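Local coordinates for protein ralf, proline/betaine transporter (Legionella pneumophila, PDB 4D7Q) that probably acts as a guanine-nucleotide exchange factor, here as an engineered fusion of the Legionella RalF Sec7 domain with the Rickettsia RalF capping domain, at residues E95-F100 against K196-N201; G108-I113 against K260-K265; M147-L152 against S191-K196; E279-K284 against K298-P303. The protein carries 2 engineered substitutions. All coordinates share one frame; numbering follows the deposited sequence.

Contact 1 of 4, residues E95-F100 against K196-N201. Engineered in segment 196-201: Glu199 (natural residue Lys).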
loop_
_atom_site.group_PDB
_atom_site.type_symbol
_atom_site.label_atom_id
_atom_site.label_comp_id
_atom_site.label_asym_id
_atom_site.label_seq_id
_atom_site.Cartn_x
_atom_site.Cartn_y
_atom_site.Cartn_z
ATOM N N GLU A 95 -19.005 5.823 -7.850
ATOM C CA GLU A 95 -19.426 6.206 -6.481
ATOM C C GLU A 95 -18.834 5.250 -5.440
ATOM O O GLU A 95 -18.346 5.705 -4.417
ATOM C CB GLU A 95 -20.966 6.182 -6.308
ATOM C CG GLU A 95 -21.747 7.260 -7.034
ATOM C CD GLU A 95 -23.264 7.128 -6.962
ATOM O OE1 GLU A 95 -23.787 5.985 -6.935
ATOM O OE2 GLU A 95 -23.936 8.186 -6.976
ATOM N N GLY A 96 -18.958 3.942 -5.684
ATOM C CA GLY A 96 -18.470 2.891 -4.792
ATOM C C GLY A 96 -16.974 2.963 -4.593
ATOM O O GLY A 96 -16.495 2.929 -3.460
ATOM N N LEU A 97 -16.235 3.115 -5.704
ATOM C CA LEU A 97 -14.783 3.209 -5.660
ATOM C C LEU A 97 -14.341 4.477 -4.933
ATOM O O LEU A 97 -13.454 4.400 -4.098
ATOM C CB LEU A 97 -14.162 3.100 -7.071
ATOM C CG LEU A 97 -12.644 3.336 -7.187
ATOM C CD1 LEU A 97 -11.852 2.186 -6.548
ATOM C CD2 LEU A 97 -12.249 3.453 -8.624
ATOM N N ARG A 98 -14.958 5.625 -5.233
ATOM C CA ARG A 98 -14.608 6.901 -4.578
ATOM C C ARG A 98 -14.887 6.823 -3.061
ATOM O O ARG A 98 -14.006 7.131 -2.256
ATOM C CB ARG A 98 -15.370 8.071 -5.238
ATOM C CG ARG A 98 -15.038 9.473 -4.682
ATOM C CD ARG A 98 -15.809 10.545 -5.451
ATOM N NE ARG A 98 -17.247 10.415 -5.226
ATOM C CZ ARG A 98 -18.157 10.194 -6.174
ATOM N NH1 ARG A 98 -17.796 10.129 -7.450
ATOM N NH2 ARG A 98 -19.437 10.057 -5.852
ATOM N N THR A 99 -16.075 6.338 -2.681
ATOM C CA THR A 99 -16.483 6.171 -1.255
ATOM C C THR A 99 -15.508 5.252 -0.537
ATOM O O THR A 99 -15.108 5.552 0.585
ATOM C CB THR A 99 -17.920 5.619 -1.175
ATOM O OG1 THR A 99 -18.769 6.515 -1.877
ATOM C CG2 THR A 99 -18.419 5.450 0.262
ATOM N N PHE A 100 -15.137 4.131 -1.185
ATOM C CA PHE A 100 -14.198 3.141 -0.658
ATOM C C PHE A 100 -12.821 3.775 -0.374
ATOM O O PHE A 100 -12.320 3.682 0.749
ATOM C CB PHE A 100 -14.037 1.953 -1.650
ATOM C CG PHE A 100 -12.974 0.948 -1.226
ATOM C CD1 PHE A 100 -13.257 -0.032 -0.269
ATOM C CD2 PHE A 100 -11.682 1.015 -1.746
ATOM C CE1 PHE A 100 -12.284 -0.950 0.126
ATOM C CE2 PHE A 100 -10.700 0.103 -1.343
ATOM C CZ PHE A 100 -11.010 -0.880 -0.409
ATOM N N LYS A 196 -16.541 14.904 -10.441
ATOM C CA LYS A 196 -16.070 15.103 -9.093
ATOM C C LYS A 196 -14.644 14.601 -8.874
ATOM O O LYS A 196 -14.362 13.446 -9.208
ATOM C CB LYS A 196 -17.065 14.370 -8.149
ATOM C CG LYS A 196 -17.036 14.807 -6.685
ATOM C CD LYS A 196 -18.169 14.142 -5.883
ATOM C CE LYS A 196 -19.453 14.949 -5.905
ATOM N NZ LYS A 196 -20.565 14.262 -5.194
ATOM N N PRO A 197 -13.760 15.412 -8.249
ATOM C CA PRO A 197 -12.408 14.911 -7.931
ATOM C C PRO A 197 -12.469 13.896 -6.785
ATOM O O PRO A 197 -13.280 14.058 -5.873
ATOM C CB PRO A 197 -11.659 16.174 -7.481
ATOM C CG PRO A 197 -12.712 17.107 -6.966
ATOM C CD PRO A 197 -13.970 16.793 -7.740
ATOM N N PHE A 198 -11.620 12.863 -6.805
ATOM C CA PHE A 198 -11.615 11.894 -5.691
ATOM C C PHE A 198 -11.027 12.525 -4.438
ATOM O O PHE A 198 -11.433 12.173 -3.328
ATOM C CB PHE A 198 -10.800 10.630 -6.053
ATOM C CG PHE A 198 -11.521 9.562 -6.844
ATOM C CD1 PHE A 198 -12.682 9.861 -7.562
ATOM C CD2 PHE A 198 -11.026 8.261 -6.893
ATOM C CE1 PHE A 198 -13.312 8.892 -8.333
ATOM C CE2 PHE A 198 -11.674 7.283 -7.652
ATOM C CZ PHE A 198 -12.828 7.601 -8.346
ATOM N N GLU A 199 -10.071 13.464 -4.616
ATOM C CA GLU A 199 -9.371 14.149 -3.508
ATOM C C GLU A 199 -8.802 13.114 -2.541
ATOM O O GLU A 199 -9.030 13.152 -1.322
ATOM C CB GLU A 199 -10.257 15.191 -2.806
ATOM C CG GLU A 199 -10.844 16.201 -3.782
ATOM C CD GLU A 199 -11.376 17.469 -3.155
ATOM O OE1 GLU A 199 -12.218 17.371 -2.236
ATOM O OE2 GLU A 199 -11.005 18.564 -3.635
ATOM N N LEU A 200 -8.087 12.196 -3.151
ATOM C CA LEU A 200 -7.564 11.026 -2.509
ATOM C C LEU A 200 -6.564 11.407 -1.349
ATOM O O LEU A 200 -5.843 12.347 -1.571
ATOM C CB LEU A 200 -6.871 10.083 -3.479
ATOM C CG LEU A 200 -7.822 9.183 -4.235
ATOM C CD1 LEU A 200 -7.148 8.004 -4.880
ATOM C CD2 LEU A 200 -9.056 8.787 -3.464
ATOM N N ASN A 201 -6.386 10.899 -0.105
ATOM C CA ASN A 201 -5.373 11.237 0.842
ATOM C C ASN A 201 -4.528 10.037 1.080
ATOM O O ASN A 201 -5.036 9.006 1.447
ATOM C CB ASN A 201 -6.006 11.688 2.134
ATOM C CG ASN A 201 -7.011 12.785 1.918
ATOM O OD1 ASN A 201 -6.713 13.762 1.287
ATOM N ND2 ASN A 201 -8.213 12.604 2.423
HETATM O O HOH W 1 -15.895 11.193 -9.291
#

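Contact 2 of 4, residues G108-I113 against K260-K265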
loop_
_atom_site.group_PDB
_atom_site.type_symbol
_atom_site.label_atom_id
_atom_site.label_comp_id
_atom_site.label_asym_id
_atom_site.label_seq_id
_atom_site.Cartn_x
_atom_site.Cartn_y
_atom_site.Cartn_z
ATOM N N GLY A 108 1.355 4.102 0.800
ATOM C CA GLY A 108 2.271 4.518 -0.257
ATOM C C GLY A 108 3.099 3.374 -0.813
ATOM O O GLY A 108 4.061 3.609 -1.540
ATOM N N GLU A 109 2.749 2.129 -0.440
ATOM C CA GLU A 109 3.411 0.903 -0.908
ATOM C C GLU A 109 2.511 0.230 -1.923
ATOM O O GLU A 109 1.300 0.143 -1.694
ATOM C CB GLU A 109 3.726 -0.040 0.253
ATOM C CG GLU A 109 4.805 0.514 1.162
ATOM C CD GLU A 109 4.877 -0.222 2.476
ATOM O OE1 GLU A 109 5.217 -1.427 2.477
ATOM O OE2 GLU A 109 4.484 0.384 3.493
ATOM N N ALA A 110 3.077 -0.158 -3.084
ATOM C CA ALA A 110 2.299 -0.720 -4.190
ATOM C C ALA A 110 1.482 -1.964 -3.803
ATOM O O ALA A 110 0.307 -2.048 -4.157
ATOM C CB ALA A 110 3.204 -1.049 -5.359
ATOM N N GLN A 111 2.111 -2.934 -3.129
ATOM C CA GLN A 111 1.419 -4.191 -2.760
ATOM C C GLN A 111 0.258 -3.956 -1.821
ATOM O O GLN A 111 -0.749 -4.662 -1.909
ATOM C CB GLN A 111 2.384 -5.191 -2.128
ATOM C CG GLN A 111 3.479 -5.711 -3.046
ATOM C CD GLN A 111 4.222 -6.780 -2.288
ATOM O OE1 GLN A 111 3.634 -7.757 -1.819
ATOM N NE2 GLN A 111 5.481 -6.551 -2.011
ATOM N N LYS A 112 0.391 -2.931 -0.947
ATOM C CA LYS A 112 -0.638 -2.501 -0.006
ATOM C C LYS A 112 -1.809 -1.842 -0.752
ATOM O O LYS A 112 -2.961 -2.225 -0.536
ATOM C CB LYS A 112 -0.040 -1.592 1.070
ATOM C CG LYS A 112 0.875 -2.353 2.022
ATOM C CD LYS A 112 1.361 -1.525 3.176
ATOM C CE LYS A 112 2.156 -2.408 4.111
ATOM N NZ LYS A 112 2.987 -1.574 4.996
ATOM N N ILE A 113 -1.535 -0.891 -1.659
ATOM C CA ILE A 113 -2.637 -0.256 -2.434
ATOM C C ILE A 113 -3.361 -1.311 -3.317
ATOM O O ILE A 113 -4.578 -1.239 -3.508
ATOM C CB ILE A 113 -2.206 1.042 -3.223
ATOM C CG1 ILE A 113 -3.431 1.938 -3.595
ATOM C CG2 ILE A 113 -1.403 0.726 -4.488
ATOM C CD1 ILE A 113 -3.933 2.823 -2.503
ATOM N N LYS A 260 3.295 -0.719 -13.654
ATOM C CA LYS A 260 2.924 0.393 -14.523
ATOM C C LYS A 260 2.097 1.434 -13.785
ATOM O O LYS A 260 2.334 2.618 -13.963
ATOM C CB LYS A 260 2.159 -0.108 -15.756
ATOM C CG LYS A 260 3.064 -0.807 -16.760
ATOM C CD LYS A 260 2.232 -1.323 -17.923
ATOM C CE LYS A 260 3.071 -1.925 -19.024
ATOM N NZ LYS A 260 2.181 -2.384 -20.117
ATOM N N PHE A 261 1.171 0.993 -12.932
ATOM C CA PHE A 261 0.288 1.901 -12.204
ATOM C C PHE A 261 0.869 2.506 -10.943
ATOM O O PHE A 261 0.309 3.459 -10.415
ATOM C CB PHE A 261 -1.107 1.252 -11.981
ATOM C CG PHE A 261 -2.038 1.369 -13.182
ATOM C CD1 PHE A 261 -2.798 2.510 -13.384
ATOM C CD2 PHE A 261 -2.140 0.336 -14.111
ATOM C CE1 PHE A 261 -3.649 2.619 -14.491
ATOM C CE2 PHE A 261 -2.994 0.444 -15.218
ATOM C CZ PHE A 261 -3.742 1.583 -15.404
ATOM N N THR A 262 1.993 1.978 -10.442
ATOM C CA THR A 262 2.550 2.505 -9.182
ATOM C C THR A 262 4.036 2.816 -9.254
ATOM O O THR A 262 4.575 3.472 -8.351
ATOM C CB THR A 262 2.374 1.467 -8.054
ATOM O OG1 THR A 262 3.066 0.298 -8.418
ATOM C CG2 THR A 262 0.933 1.143 -7.745
ATOM N N GLY A 263 4.694 2.305 -10.290
ATOM C CA GLY A 263 6.125 2.495 -10.462
ATOM C C GLY A 263 6.962 1.545 -9.632
ATOM O O GLY A 263 8.190 1.676 -9.583
ATOM N N TYR A 264 6.305 0.568 -8.982
ATOM C CA TYR A 264 6.982 -0.431 -8.161
ATOM C C TYR A 264 7.741 -1.359 -9.070
ATOM O O TYR A 264 7.113 -2.067 -9.861
ATOM C CB TYR A 264 5.937 -1.202 -7.339
ATOM C CG TYR A 264 6.454 -2.340 -6.493
ATOM C CD1 TYR A 264 7.496 -2.146 -5.584
ATOM C CD2 TYR A 264 5.800 -3.564 -6.476
ATOM C CE1 TYR A 264 7.932 -3.179 -4.751
ATOM C CE2 TYR A 264 6.233 -4.612 -5.663
ATOM C CZ TYR A 264 7.303 -4.417 -4.807
ATOM O OH TYR A 264 7.683 -5.448 -3.992
ATOM N N LYS A 265 9.081 -1.306 -9.007
ATOM C CA LYS A 265 9.953 -2.125 -9.853
ATOM C C LYS A 265 10.206 -3.498 -9.228
ATOM O O LYS A 265 10.625 -4.420 -9.921
ATOM C CB LYS A 265 11.288 -1.418 -10.165
ATOM C CG LYS A 265 11.167 -0.081 -10.897
ATOM C CD LYS A 265 10.605 -0.240 -12.320
ATOM C CE LYS A 265 10.088 1.057 -12.871
ATOM N NZ LYS A 265 9.664 0.923 -14.292
#

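Contact 3 of 4, residues M147-L152 against S191-K196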
loop_
_atom_site.group_PDB
_atom_site.type_symbol
_atom_site.label_atom_id
_atom_site.label_comp_id
_atom_site.label_asym_id
_atom_site.label_seq_id
_atom_site.Cartn_x
_atom_site.Cartn_y
_atom_site.Cartn_z
ATOM N N MET A 147 -6.485 6.835 -11.957
ATOM C CA MET A 147 -5.499 7.557 -12.751
ATOM C C MET A 147 -6.153 8.665 -13.554
ATOM O O MET A 147 -5.652 9.795 -13.526
ATOM C CB MET A 147 -4.704 6.611 -13.665
ATOM C CG MET A 147 -3.747 7.374 -14.592
ATOM S SD MET A 147 -2.921 6.320 -15.783
ATOM C CE MET A 147 -4.201 5.989 -16.895
ATOM N N LEU A 148 -7.251 8.340 -14.287
ATOM C CA LEU A 148 -7.986 9.331 -15.080
ATOM C C LEU A 148 -8.560 10.443 -14.204
ATOM O O LEU A 148 -8.406 11.630 -14.534
ATOM C CB LEU A 148 -9.069 8.684 -15.938
ATOM C CG LEU A 148 -9.867 9.623 -16.898
ATOM C CD1 LEU A 148 -8.954 10.267 -17.978
ATOM C CD2 LEU A 148 -11.029 8.861 -17.570
ATOM N N ASN A 149 -9.211 10.077 -13.098
ATOM C CA ASN A 149 -9.775 11.085 -12.186
ATOM C C ASN A 149 -8.718 12.057 -11.683
ATOM O O ASN A 149 -8.945 13.256 -11.724
ATOM C CB ASN A 149 -10.549 10.449 -11.037
ATOM C CG ASN A 149 -11.173 11.476 -10.133
ATOM O OD1 ASN A 149 -10.544 11.918 -9.194
ATOM N ND2 ASN A 149 -12.386 11.934 -10.434
ATOM N N THR A 150 -7.548 11.550 -11.278
ATOM C CA THR A 150 -6.450 12.373 -10.798
ATOM C C THR A 150 -6.025 13.405 -11.864
ATOM O O THR A 150 -5.848 14.585 -11.552
ATOM C CB THR A 150 -5.268 11.492 -10.327
ATOM O OG1 THR A 150 -5.734 10.453 -9.469
ATOM C CG2 THR A 150 -4.217 12.285 -9.583
ATOM N N ASP A 151 -5.834 12.952 -13.105
ATOM C CA ASP A 151 -5.404 13.845 -14.183
ATOM C C ASP A 151 -6.452 14.832 -14.641
ATOM O O ASP A 151 -6.112 15.998 -14.848
ATOM C CB ASP A 151 -4.849 13.038 -15.368
ATOM C CG ASP A 151 -3.426 12.561 -15.148
ATOM O OD1 ASP A 151 -2.864 12.830 -14.054
ATOM O OD2 ASP A 151 -2.858 11.959 -16.077
ATOM N N LEU A 152 -7.713 14.383 -14.828
ATOM C CA LEU A 152 -8.809 15.260 -15.293
ATOM C C LEU A 152 -9.038 16.442 -14.360
ATOM O O LEU A 152 -9.377 17.533 -14.828
ATOM C CB LEU A 152 -10.144 14.492 -15.484
ATOM C CG LEU A 152 -10.275 13.582 -16.742
ATOM C CD1 LEU A 152 -11.689 13.028 -16.867
ATOM C CD2 LEU A 152 -10.051 14.349 -18.012
ATOM N N SER A 191 -18.420 10.352 -17.379
ATOM C CA SER A 191 -19.206 11.471 -16.856
ATOM C C SER A 191 -19.026 11.630 -15.336
ATOM O O SER A 191 -18.830 12.741 -14.864
ATOM C CB SER A 191 -20.687 11.284 -17.197
ATOM O OG SER A 191 -21.435 12.375 -16.683
ATOM N N GLU A 192 -19.041 10.515 -14.583
ATOM C CA GLU A 192 -18.879 10.534 -13.122
ATOM C C GLU A 192 -17.451 10.833 -12.705
ATOM O O GLU A 192 -17.244 11.513 -11.699
ATOM C CB GLU A 192 -19.317 9.212 -12.523
ATOM C CG GLU A 192 -20.794 8.929 -12.684
ATOM C CD GLU A 192 -21.171 7.631 -12.013
ATOM O OE1 GLU A 192 -20.985 7.530 -10.783
ATOM O OE2 GLU A 192 -21.579 6.692 -12.726
ATOM N N ILE A 193 -16.467 10.340 -13.467
ATOM C CA ILE A 193 -15.042 10.638 -13.212
ATOM C C ILE A 193 -14.821 12.168 -13.379
ATOM O O ILE A 193 -14.217 12.823 -12.517
ATOM C CB ILE A 193 -14.131 9.804 -14.175
ATOM C CG1 ILE A 193 -14.073 8.329 -13.730
ATOM C CG2 ILE A 193 -12.739 10.389 -14.280
ATOM C CD1 ILE A 193 -13.381 7.357 -14.787
ATOM N N LYS A 194 -15.344 12.711 -14.480
ATOM C CA LYS A 194 -15.239 14.128 -14.823
ATOM C C LYS A 194 -15.952 15.080 -13.836
ATOM O O LYS A 194 -15.442 16.168 -13.554
ATOM C CB LYS A 194 -15.666 14.352 -16.287
ATOM C CG LYS A 194 -15.063 15.605 -16.887
ATOM C CD LYS A 194 -15.605 15.939 -18.272
ATOM C CE LYS A 194 -15.351 17.391 -18.639
ATOM N NZ LYS A 194 -13.901 17.750 -18.653
ATOM N N ALA A 195 -17.096 14.650 -13.284
ATOM C CA ALA A 195 -17.914 15.472 -12.381
ATOM C C ALA A 195 -17.308 15.826 -11.039
ATOM O O ALA A 195 -17.570 16.916 -10.533
ATOM C CB ALA A 195 -19.277 14.825 -12.161
ATOM N N LYS A 196 -16.541 14.904 -10.441
ATOM C CA LYS A 196 -16.070 15.103 -9.093
ATOM C C LYS A 196 -14.644 14.601 -8.874
ATOM O O LYS A 196 -14.362 13.446 -9.208
ATOM C CB LYS A 196 -17.065 14.370 -8.149
ATOM C CG LYS A 196 -17.036 14.807 -6.685
ATOM C CD LYS A 196 -18.169 14.142 -5.883
ATOM C CE LYS A 196 -19.453 14.949 -5.905
ATOM N NZ LYS A 196 -20.565 14.262 -5.194
HETATM O O HOH W 2 -12.437 17.656 -15.935
#

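Contact 4 of 4, residues E279-K284 against K298-P303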
loop_
_atom_site.group_PDB
_atom_site.type_symbol
_atom_site.label_atom_id
_atom_site.label_comp_id
_atom_site.label_asym_id
_atom_site.label_seq_id
_atom_site.Cartn_x
_atom_site.Cartn_y
_atom_site.Cartn_z
ATOM N N GLU A 279 13.886 -5.724 3.494
ATOM C CA GLU A 279 13.398 -5.537 2.133
ATOM C C GLU A 279 13.587 -4.110 1.606
ATOM O O GLU A 279 13.325 -3.142 2.327
ATOM C CB GLU A 279 11.908 -5.942 2.107
ATOM C CG GLU A 279 11.136 -5.596 0.847
ATOM C CD GLU A 279 9.634 -5.771 0.971
ATOM O OE1 GLU A 279 9.102 -5.653 2.096
ATOM O OE2 GLU A 279 8.984 -6.029 -0.064
ATOM N N ILE A 280 14.037 -3.988 0.339
ATOM C CA ILE A 280 14.143 -2.693 -0.327
ATOM C C ILE A 280 13.063 -2.645 -1.397
ATOM O O ILE A 280 13.179 -3.327 -2.413
ATOM C CB ILE A 280 15.517 -2.293 -0.954
ATOM C CG1 ILE A 280 16.747 -2.581 -0.059
ATOM C CG2 ILE A 280 15.462 -0.806 -1.379
ATOM C CD1 ILE A 280 18.138 -2.467 -0.861
ATOM N N GLN A 281 12.051 -1.800 -1.206
ATOM C CA GLN A 281 11.023 -1.598 -2.235
ATOM C C GLN A 281 11.506 -0.454 -3.109
ATOM O O GLN A 281 11.802 0.624 -2.591
ATOM C CB GLN A 281 9.681 -1.257 -1.632
ATOM C CG GLN A 281 9.069 -2.370 -0.780
ATOM C CD GLN A 281 7.833 -1.828 -0.120
ATOM O OE1 GLN A 281 6.950 -1.280 -0.776
ATOM N NE2 GLN A 281 7.778 -1.896 1.196
ATOM N N VAL A 282 11.657 -0.728 -4.421
ATOM C CA VAL A 282 12.155 0.193 -5.452
ATOM C C VAL A 282 10.981 0.705 -6.315
ATOM O O VAL A 282 10.251 -0.093 -6.913
ATOM C CB VAL A 282 13.270 -0.445 -6.345
ATOM C CG1 VAL A 282 13.714 0.523 -7.466
ATOM C CG2 VAL A 282 14.483 -0.888 -5.504
ATOM N N TYR A 283 10.872 2.036 -6.417
ATOM C CA TYR A 283 9.876 2.761 -7.207
ATOM C C TYR A 283 10.534 3.733 -8.115
ATOM O O TYR A 283 11.371 4.526 -7.681
ATOM C CB TYR A 283 8.915 3.551 -6.310
ATOM C CG TYR A 283 8.113 2.677 -5.383
ATOM C CD1 TYR A 283 8.650 2.227 -4.175
ATOM C CD2 TYR A 283 6.824 2.274 -5.716
ATOM C CE1 TYR A 283 7.933 1.380 -3.339
ATOM C CE2 TYR A 283 6.081 1.469 -4.864
ATOM C CZ TYR A 283 6.635 1.034 -3.671
ATOM O OH TYR A 283 5.917 0.205 -2.854
ATOM N N LYS A 284 10.157 3.701 -9.377
ATOM C CA LYS A 284 10.680 4.651 -10.357
ATOM C C LYS A 284 9.499 5.120 -11.234
ATOM O O LYS A 284 8.630 4.282 -11.542
ATOM C CB LYS A 284 11.790 4.022 -11.225
ATOM C CG LYS A 284 13.079 3.663 -10.464
ATOM C CD LYS A 284 14.295 3.503 -11.374
ATOM C CE LYS A 284 14.192 2.308 -12.292
ATOM N NZ LYS A 284 15.080 2.448 -13.478
ATOM N N LYS A 298 11.680 6.672 -5.457
ATOM C CA LYS A 298 11.730 6.477 -4.018
ATOM C C LYS A 298 12.075 5.023 -3.679
ATOM O O LYS A 298 11.843 4.099 -4.479
ATOM C CB LYS A 298 10.412 6.953 -3.322
ATOM C CG LYS A 298 9.323 5.873 -3.213
ATOM C CD LYS A 298 8.083 6.310 -2.446
ATOM C CE LYS A 298 6.947 5.351 -2.787
ATOM N NZ LYS A 298 5.702 5.710 -2.067
ATOM N N ILE A 299 12.670 4.842 -2.496
ATOM C CA ILE A 299 12.987 3.542 -1.930
ATOM C C ILE A 299 12.435 3.456 -0.515
ATOM O O ILE A 299 12.467 4.446 0.227
ATOM C CB ILE A 299 14.474 3.092 -2.047
ATOM C CG1 ILE A 299 15.433 4.055 -1.331
ATOM C CG2 ILE A 299 14.888 2.820 -3.514
ATOM C CD1 ILE A 299 16.798 3.390 -0.946
ATOM N N ILE A 300 11.899 2.283 -0.164
ATOM C CA ILE A 300 11.370 2.004 1.172
ATOM C C ILE A 300 12.114 0.777 1.724
ATOM O O ILE A 300 12.062 -0.310 1.124
ATOM C CB ILE A 300 9.821 1.839 1.198
ATOM C CG1 ILE A 300 9.100 3.160 0.735
ATOM C CG2 ILE A 300 9.337 1.408 2.608
ATOM C CD1 ILE A 300 7.590 2.992 0.360
ATOM N N ILE A 301 12.788 0.955 2.884
ATOM C CA ILE A 301 13.550 -0.116 3.535
ATOM C C ILE A 301 12.893 -0.549 4.839
ATOM O O ILE A 301 12.633 0.274 5.715
ATOM C CB ILE A 301 15.060 0.239 3.714
ATOM C CG1 ILE A 301 15.687 0.728 2.389
ATOM C CG2 ILE A 301 15.871 -0.943 4.311
ATOM C CD1 ILE A 301 15.925 2.155 2.388
ATOM N N GLN A 302 12.647 -1.851 4.977
ATOM C CA GLN A 302 12.003 -2.364 6.185
ATOM C C GLN A 302 12.622 -3.641 6.682
ATOM O O GLN A 302 12.956 -4.484 5.851
ATOM C CB GLN A 302 10.496 -2.650 5.932
ATOM C CG GLN A 302 9.656 -1.415 5.546
ATOM C CD GLN A 302 8.269 -1.776 5.052
ATOM O OE1 GLN A 302 7.921 -2.952 4.903
ATOM N NE2 GLN A 302 7.421 -0.772 4.819
ATOM N N PRO A 303 12.683 -3.848 8.033
ATOM C CA PRO A 303 13.094 -5.167 8.553
ATOM C C PRO A 303 11.983 -6.163 8.176
ATOM O O PRO A 303 10.795 -5.836 8.272
ATOM C CB PRO A 303 13.153 -4.963 10.077
ATOM C CG PRO A 303 12.325 -3.777 10.352
ATOM C CD PRO A 303 12.279 -2.928 9.121
HETATM O O HOH W 3 8.901 -5.549 4.616
HETATM O O HOH W 4 10.313 -2.342 2.478
#

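Contact 1 of 4, residues E95-F100 against K196-N201
With its CG anti to the backbone N (chi1 -177°) and a single bend at chi3 (66°), Arg98 runs its carbon chain over one face of the Phe198 ring before turning its guanidinium toward Lys196. The methylenes do the touching. CB stands 4.0 Å from the Phe198 ring centroid in a CH-pi contact displaced toward the rim, and CG comes to 3.7 Å from CD1 of Phe198. Leu97 meets the same ring quite differently, its CD2 lying in the ring plane at the edge, 4.0 Å from Phe198 CE2. A flat ring suits this place, since it offers a face to one neighbour and a rim to the other.

Beyond the ring, CD of Lys196 sits over the centre of the Arg98 guanidinium, 3.9 Å from NE, and the two chains cross almost perpendicularly. The charges do not attract: Arg98 NH2 and Lys196 NZ are 4.4 Å apart, a repulsion that surrounding solvent probably screens. The polar link is a water that accepts from Arg98 NH1 at 2.9 Å and donates to Lys196 O at 2.7 Å. Long, aliphatic yet cationic side chains thus suit a half-buried margin. Phe198 also packs on Val94, Leu101 and Thr145, which lets the segment that follows helix 183-195 lie across helices 93-102 and 135-152 of the all-helical Sec7 fold.

Contact 2 of 4, residues G108-I113 against K260-K265
Ala110, in the first turn of helix 110-127, presses its methyl into an ST turn formed by Thr262 and Tyr264, where the Sec7 domain meets the capping domain. These parts come from different organisms, so their fit belongs to the engineered fusion. Ala110 CB lies 3.3 Å from Thr262 OG1 and 3.4 Å from Tyr264 CB, a tight seat that a methyl can occupy.

Thr262 has OG1 between its backbone N and carbonyl carbon (chi1 60°), where the hydroxyl accepts from Tyr264 N at 3.3 Å and also bonds to Leu258 O. The same rotamer carries the methyl CG2 toward Ile113, whose CG2 is 4.0 Å away as the two side chains slide past each other in opposite directions. Gly263 completes the turn with a positive phi of 81°, a conformation that glycine adopts more readily than residues with a side chain.

Tyr264 keeps CG anti to its backbone N (chi1 176°), which places the near side of the ring by Ala110 CB and its CE2 and OH end by Gln111. Gln111, extended beyond CG, crosses the phenol at a slant, with the amide and ring planes only modestly inclined. The stronger partner of the phenol oxygen is Ser267 OG, while Gln111 NE2 also reaches a glycerol weakly. Across the domain boundary, Gln111 NE2 gives Tyr264 OH a weak, bent hydrogen bond of 3.2 Å.

Contact 3 of 4, residues M147-L152 against S191-K196
The amide nitrogen of Asn149 is shared between two main-chain carbonyls at the end of helix 183-195, in the Sec7 domain. Its bond to Lys196 O is the sounder, 2.8 Å long and close to the amide plane; the one to Ile193 O, at 2.9 Å, is weak and strongly bent at the hydrogen. CG anti to the backbone N (chi1 -178°) swings the amide across the gap, and its other end, OD1, receives the N-H of Phe198. Asparagine suits this place because it carries donor and acceptor on one short stem.

Next to the amide, Ile193 points at helix 135-152 of the same domain. Its CG2 packs 3.8 Å from Leu152 CD1 and also against the backbone of Asn149, while CD1 meets Leu148 CD2 at 3.9 Å. The branched isoleucine thus touches two leucines one turn apart; the axes of segments 147-152 and 191-195 approach to 9.1 Å and cross at -42°. At the solvent margin, a water accepts from Lys194 NZ and donates to Leu152 O.

Pro197 has no N-H to offer Ile193 O, which takes a bond from His153 NE2 as well. Side chains therefore supply donors that the ending helix lacks, probably easing the partial negative charge there.

Contact 4 of 4, residues E279-K284 against K298-P303
Residues 279-283 and 298-302 pair as antiparallel strands of the capping domain, with six backbone hydrogen bonds in the hydrogen-bonded pairs Glu279-Gln302, Gln281-Ile300 and Tyr283-Lys298; that from Gln281 N to Ile300 O is 2.8 Å and nearly straight. Side chains alternate between the faces. On one, Ile280 CG2 lies 4.1 Å from Ile301 CG1 and also touches Ile299, and Val282 CG2 meets Ile299 CG2, beta-branched residues that suit extended strands and a dry face.

The other face is mixed, polar and aromatic groups with Ile300 among them. Lys298, extended beyond CG, lies alongside Tyr283, with CE over one ring face and NZ 4.9 Å from the centroid in a cation-pi contact almost on the ring normal; NZ is further held by Gly108 O. Ile300 CD1 approaches the same ring obliquely, 4.0 Å from Tyr283 CE1. Tyr283 OH donates to Gln281 OE1 at 2.8 Å and is also bonded to Ala110 N. One water joins Gln281 NE2 to Ile300 O, and another Glu279 OE1 to Gln302 OE1, while Glu279 OE2 bonds to Ser267 OG and Gln302 NE2 to Pro207 O.

In the antiparallel sheet, strand 264-271 flanks 277-283 and strand 208-214 flanks 297-303. Ile322 of helix 313-325 covers Ile280 and Ile301, while the Tyr283 face meets residues 108-110 of the Sec7 part, a junction made by the fusion.

How the contacts relate
The four contacts fall into two touching pairs. Contacts 1 and 3, centres 10 Å apart, share Lys196 within the Sec7 domain, and Glu95 CG of the one packs 3.8 Å from Glu192 OE1 of the other. Contacts 2 and 4, centres 11 Å apart, reach the same capping-domain sheet, where Lys265 N and Val282 O of adjacent strands lie 2.7 Å apart, a probable hydrogen bond. Contact 2 also touches contact 3, through Phe261 CE1 and Met147 SD at 4.0 Å. Contacts 1 and 4 lie on opposite sides of the chain's centre, 27 Å between centres. The side chains of Gln111 and Glu279 each come within about 3 Å of a bound glycerol, probably from the crystallisation liquor.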